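PDB 3FXA: SIS domain protein from Listeria monocytogenes str. 4b F2365, which is a putative sugar-phosphate isomerase, which probably binds phosphorylated sugars in its SIS domain and interconverts their aldose and ketose forms. Local coordinates for the interface of chains A and B and the interface of chains A and C. Residues are numbered along the deposited sequence; one frame, centred on the assembly and turned at random. Chains: chain A/B/C, SIS domain protein.

Contact 1: the interface of chains A and B. Residues chain A 2, 7, 10-11; chain B 35, 173, 176-177.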
loop_
_atom_site.group_PDB
_atom_site.type_symbol
_atom_site.label_atom_id
_atom_site.label_comp_id
_atom_site.label_asym_id
_atom_site.label_seq_id
_atom_site.Cartn_x
_atom_site.Cartn_y
_atom_site.Cartn_z
HETATM N N MSE A 2 -12.450 -10.499 32.090
HETATM C CA MSE A 2 -11.126 -10.940 32.623
HETATM C C MSE A 2 -10.540 -9.894 33.561
HETATM O O MSE A 2 -10.497 -8.712 33.202
HETATM C CB MSE A 2 -10.116 -11.118 31.479
HETATM C CG MSE A 2 -10.490 -12.114 30.392
HETATM SE SE MSE A 2 -9.109 -12.157 28.995
HETATM C CE MSE A 2 -7.689 -12.927 30.086
ATOM N N ILE A 7 -5.398 -11.062 32.472
ATOM C CA ILE A 7 -4.934 -10.371 31.252
ATOM C C ILE A 7 -3.422 -10.450 31.123
ATOM O O ILE A 7 -2.902 -10.885 30.068
ATOM C CB ILE A 7 -5.402 -8.895 31.212
ATOM C CG1 ILE A 7 -6.918 -8.868 30.979
ATOM C CG2 ILE A 7 -4.642 -8.092 30.109
ATOM C CD1 ILE A 7 -7.561 -7.507 31.010
ATOM N N ASN A 10 -2.081 -14.016 30.455
ATOM C CA ASN A 10 -2.329 -14.344 29.018
ATOM C C ASN A 10 -1.252 -13.708 28.117
ATOM O O ASN A 10 -0.624 -14.391 27.273
ATOM C CB ASN A 10 -3.765 -13.893 28.640
ATOM C CG ASN A 10 -4.191 -14.306 27.225
ATOM O OD1 ASN A 10 -3.635 -13.847 26.219
ATOM N ND2 ASN A 10 -5.230 -15.120 27.146
ATOM N N ILE A 11 -1.057 -12.399 28.310
ATOM C CA ILE A 11 -0.034 -11.591 27.637
ATOM C C ILE A 11 1.374 -12.169 27.818
ATOM O O ILE A 11 2.080 -12.421 26.841
ATOM C CB ILE A 11 -0.093 -10.092 28.077
ATOM C CG1 ILE A 11 -1.328 -9.429 27.428
ATOM C CG2 ILE A 11 1.198 -9.331 27.663
ATOM C CD1 ILE A 11 -1.533 -7.939 27.770
ATOM N N VAL B 35 -3.520 -3.373 30.152
ATOM C CA VAL B 35 -4.905 -3.657 30.525
ATOM C C VAL B 35 -5.848 -2.653 29.891
ATOM O O VAL B 35 -6.859 -3.056 29.316
ATOM C CB VAL B 35 -5.105 -3.689 32.050
ATOM C CG1 VAL B 35 -6.587 -3.931 32.378
ATOM C CG2 VAL B 35 -4.268 -4.765 32.645
ATOM N N CYS B 173 -4.894 -11.839 23.598
ATOM C CA CYS B 173 -5.640 -11.682 24.843
ATOM C C CYS B 173 -7.090 -11.340 24.531
ATOM O O CYS B 173 -8.014 -11.886 25.153
ATOM C CB CYS B 173 -5.025 -10.615 25.739
ATOM S SG CYS B 173 -5.766 -10.654 27.344
ATOM N N THR B 176 -9.677 -14.290 23.757
ATOM C CA THR B 176 -10.304 -14.862 24.969
ATOM C C THR B 176 -11.317 -13.869 25.549
ATOM O O THR B 176 -12.464 -14.231 25.827
ATOM C CB THR B 176 -9.249 -15.189 26.045
ATOM O OG1 THR B 176 -8.298 -16.080 25.477
ATOM C CG2 THR B 176 -9.865 -15.845 27.286
ATOM N N TYR B 177 -10.872 -12.620 25.704
ATOM C CA TYR B 177 -11.685 -11.521 26.271
ATOM C C TYR B 177 -13.039 -11.350 25.588
ATOM O O TYR B 177 -14.063 -11.150 26.257
ATOM C CB TYR B 177 -10.920 -10.191 26.179
ATOM C CG TYR B 177 -11.438 -9.071 27.056
ATOM C CD1 TYR B 177 -12.536 -8.277 26.675
ATOM C CD2 TYR B 177 -10.793 -8.750 28.259
ATOM C CE1 TYR B 177 -12.999 -7.222 27.493
ATOM C CE2 TYR B 177 -11.247 -7.691 29.091
ATOM C CZ TYR B 177 -12.356 -6.938 28.695
ATOM O OH TYR B 177 -12.793 -5.918 29.497
HETATM O O HOH W 1 -6.006 -15.792 24.458
#

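Contact 2: the interface of chains A and C. Residues chain A 53-54, 78-79, 105, 107; chain C 80-81, 83-84.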
loop_
_atom_site.group_PDB
_atom_site.type_symbol
_atom_site.label_atom_id
_atom_site.label_comp_id
_atom_site.label_asym_id
_atom_site.label_seq_id
_atom_site.Cartn_x
_atom_site.Cartn_y
_atom_site.Cartn_z
ATOM N N CYS A 53 0.689 -13.146 1.236
ATOM C CA CYS A 53 -0.729 -12.883 1.512
ATOM C C CYS A 53 -0.949 -12.746 3.021
ATOM O O CYS A 53 -0.383 -13.515 3.808
ATOM C CB CYS A 53 -1.578 -14.047 1.026
ATOM S SG CYS A 53 -1.588 -14.285 -0.729
ATOM N N GLY A 54 -1.823 -11.816 3.402
ATOM C CA GLY A 54 -2.173 -11.597 4.794
ATOM C C GLY A 54 -0.955 -11.314 5.654
ATOM O O GLY A 54 -0.179 -10.428 5.331
ATOM N N THR A 78 2.152 -7.334 -4.752
ATOM C CA THR A 78 0.797 -7.659 -4.257
ATOM C C THR A 78 0.220 -8.773 -5.151
ATOM O O THR A 78 0.058 -8.552 -6.347
ATOM C CB THR A 78 -0.144 -6.395 -4.282
ATOM O OG1 THR A 78 0.475 -5.334 -3.550
ATOM C CG2 THR A 78 -1.499 -6.696 -3.698
ATOM N N PRO A 79 -0.040 -9.993 -4.594
ATOM C CA PRO A 79 -0.517 -11.096 -5.459
ATOM C C PRO A 79 -1.802 -10.812 -6.297
ATOM O O PRO A 79 -1.904 -11.296 -7.430
ATOM C CB PRO A 79 -0.686 -12.267 -4.476
ATOM C CG PRO A 79 0.270 -11.964 -3.385
ATOM C CD PRO A 79 0.235 -10.478 -3.224
ATOM N N THR A 105 0.137 -21.673 -1.025
ATOM C CA THR A 105 -0.851 -20.590 -1.182
ATOM C C THR A 105 -1.034 -20.294 -2.680
ATOM O O THR A 105 -0.089 -19.828 -3.325
ATOM C CB THR A 105 -0.403 -19.324 -0.432
ATOM O OG1 THR A 105 -0.224 -19.647 0.959
ATOM C CG2 THR A 105 -1.429 -18.196 -0.599
ATOM N N GLU A 107 -2.373 -18.060 -4.592
ATOM C CA GLU A 107 -2.034 -16.707 -5.061
ATOM C C GLU A 107 -0.546 -16.546 -5.394
ATOM O O GLU A 107 -0.183 -15.773 -6.278
ATOM C CB GLU A 107 -2.404 -15.626 -4.030
ATOM C CG GLU A 107 -3.880 -15.442 -3.728
ATOM C CD GLU A 107 -4.450 -16.372 -2.666
ATOM O OE1 GLU A 107 -3.876 -17.455 -2.393
ATOM O OE2 GLU A 107 -5.512 -16.010 -2.112
ATOM N N SER C 80 -5.875 -10.061 -2.076
ATOM C CA SER C 80 -4.922 -11.087 -1.610
ATOM C C SER C 80 -4.736 -11.115 -0.076
ATOM O O SER C 80 -4.170 -12.103 0.466
ATOM C CB SER C 80 -3.565 -10.976 -2.326
ATOM O OG SER C 80 -3.067 -9.673 -2.276
ATOM N N ASP C 81 -5.173 -10.059 0.623
ATOM C CA ASP C 81 -5.213 -10.050 2.101
ATOM C C ASP C 81 -6.613 -10.355 2.648
ATOM O O ASP C 81 -6.732 -11.003 3.699
ATOM C CB ASP C 81 -4.736 -8.705 2.646
ATOM C CG ASP C 81 -3.318 -8.393 2.235
ATOM O OD1 ASP C 81 -2.486 -9.353 2.156
ATOM O OD2 ASP C 81 -3.038 -7.197 2.014
ATOM N N VAL C 83 -9.205 -12.375 1.877
ATOM C CA VAL C 83 -9.561 -13.789 2.127
ATOM C C VAL C 83 -8.614 -14.505 3.108
ATOM O O VAL C 83 -8.786 -15.698 3.383
ATOM C CB VAL C 83 -9.715 -14.608 0.821
ATOM C CG1 VAL C 83 -10.836 -14.009 -0.054
ATOM C CG2 VAL C 83 -8.419 -14.704 0.032
ATOM N N HIS C 84 -7.586 -13.787 3.569
ATOM C CA HIS C 84 -6.654 -14.246 4.607
ATOM C C HIS C 84 -6.769 -13.397 5.906
ATOM O O HIS C 84 -5.785 -13.251 6.655
ATOM C CB HIS C 84 -5.235 -14.292 4.031
ATOM C CG HIS C 84 -5.060 -15.369 3.003
ATOM N ND1 HIS C 84 -5.009 -15.122 1.646
ATOM C CD2 HIS C 84 -4.957 -16.710 3.148
ATOM C CE1 HIS C 84 -4.852 -16.266 1.004
ATOM N NE2 HIS C 84 -4.827 -17.246 1.890
#

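Contact 1: the interface of chains A and B
The phenol ring of B:Tyr177 is met along its CD2 and CE2 atoms. A:Met2, a selenomethionine, comes obliquely to this edge, A:Met2 CG lying 4.0 Å from B:Tyr177 CD2, while the CD1 methyl of A:Ile7 touches CE2 from the other side of the ring plane. The second flat group, the amide of A:Asn10, turns its carbonyl OD1 onto the backbone of the opposing helix, 3.3 Å from CA of B:Cys173. Its nitrogen points the other way, tip to tip with B:Thr176. The two side chains do not bond directly; a water joins them, 2.9 Å from A:Asn10 ND2 in a nearly straight bond (171° at the hydrogen) and 2.5 Å from B:Thr176 OG1.

Between these groups lies the thiol of B:Cys173, held anti to its backbone N (chi1 -170°) and so directed into chain A. B:Cys173 SG lies 3.9 Å from A:Ile7 CG2. A bend at the end of A:Met2 (chi3 67°) brings CE to the same sulfur, while SE rests 3.8 Å from CA of B:Tyr177. The extended CG1 branch of A:Ile7 then carries CD1 beyond the cysteine to B:Val35 CG1, 4.0 Å away, the two side chains crossing nearly at right angles. Packing thus dominates, with the water bridge adding a polar link beside the apolar contacts. The patch attaches the start of chain A and its helix 4-23 to helices 31-43 and 157-177 of chain B; its two-fold twin does the reverse, an exchange of N-terminal helices that would tie the pair into a dimer.

Contact 2: the interface of chains A and C
This is part of a two-fold symmetric interface between like subunits, in which helix 79-86 of one chain, through residues 80 to 84, packs against the loop, helix start and short helix of its neighbour; in the deposited four-chain assembly it joins chain A to chain C and plausibly belongs to the working oligomer. The backbone N-H of A:Gly54 is received by the carboxylate oxygen OD1 of C:Asp81, at 2.8 Å and 142° at the hydrogen, through the anti lone pair, facing away from OD2. Because A:Gly54 immediately precedes helix 55-69, the positive end of that helix may help to stabilise a charged carboxylate here.

Next to this bond, the CB of A:Cys53 packs 3.3 Å from the backbone carbonyl O of C:Ser80. That same carbonyl accepts a weak bond from ND1 of C:His84 within chain C, which would help settle the imidazole's rotation. The ring then presents CE1 to A:Glu107, tip to tip. The carboxylate carbon CD lies at the ring's edge, in its plane, and A:Glu107 OE2 is 3.2 Å from C:His84 CE1, although the two flat groups are turned 52° apart. A ring carbon thus faces the carboxylate, and the pair is neither a hydrogen bond nor a salt bridge, yet a charged glutamate could raise the histidine's affinity for a proton. A bend in the glutamate chain (chi2 85°) brings the carboxylate there, and C:Val83 CG2 flanks A:Glu107 OE2 at 3.8 Å.

On the opposite flank, C:Ser80 holds OG in the crowded position between its backbone N and carbonyl carbon, 3.5 Å from CD of A:Pro79, while its CB packs 3.8 Å from the proline CB, so the two copies of helix 79-86 meet here. In the fold, chain A supplies the loop after strand 48-51, the start of helix 79-86 and helix 106-109; the loop sits where SIS domains typically bind sugar phosphates, so C:His84 may reach a neighbouring active site.

The centres of contact 1 and contact 2 lie about 29 Å apart, and chain A takes part in both with different elements: its N-terminal segment and helix 4-23 in the first, loops and short helices of the SIS domain in the second. Their partners are different subunits, so chain A bridges chains B and C, and the two-fold repeats of each contact can together build a four-chain assembly. The characters differ too: contact 1 is mainly apolar and looks structural, whereas contact 2 is more polar and could couple assembly to the sugar-phosphate site. The structure alone does not show such coupling.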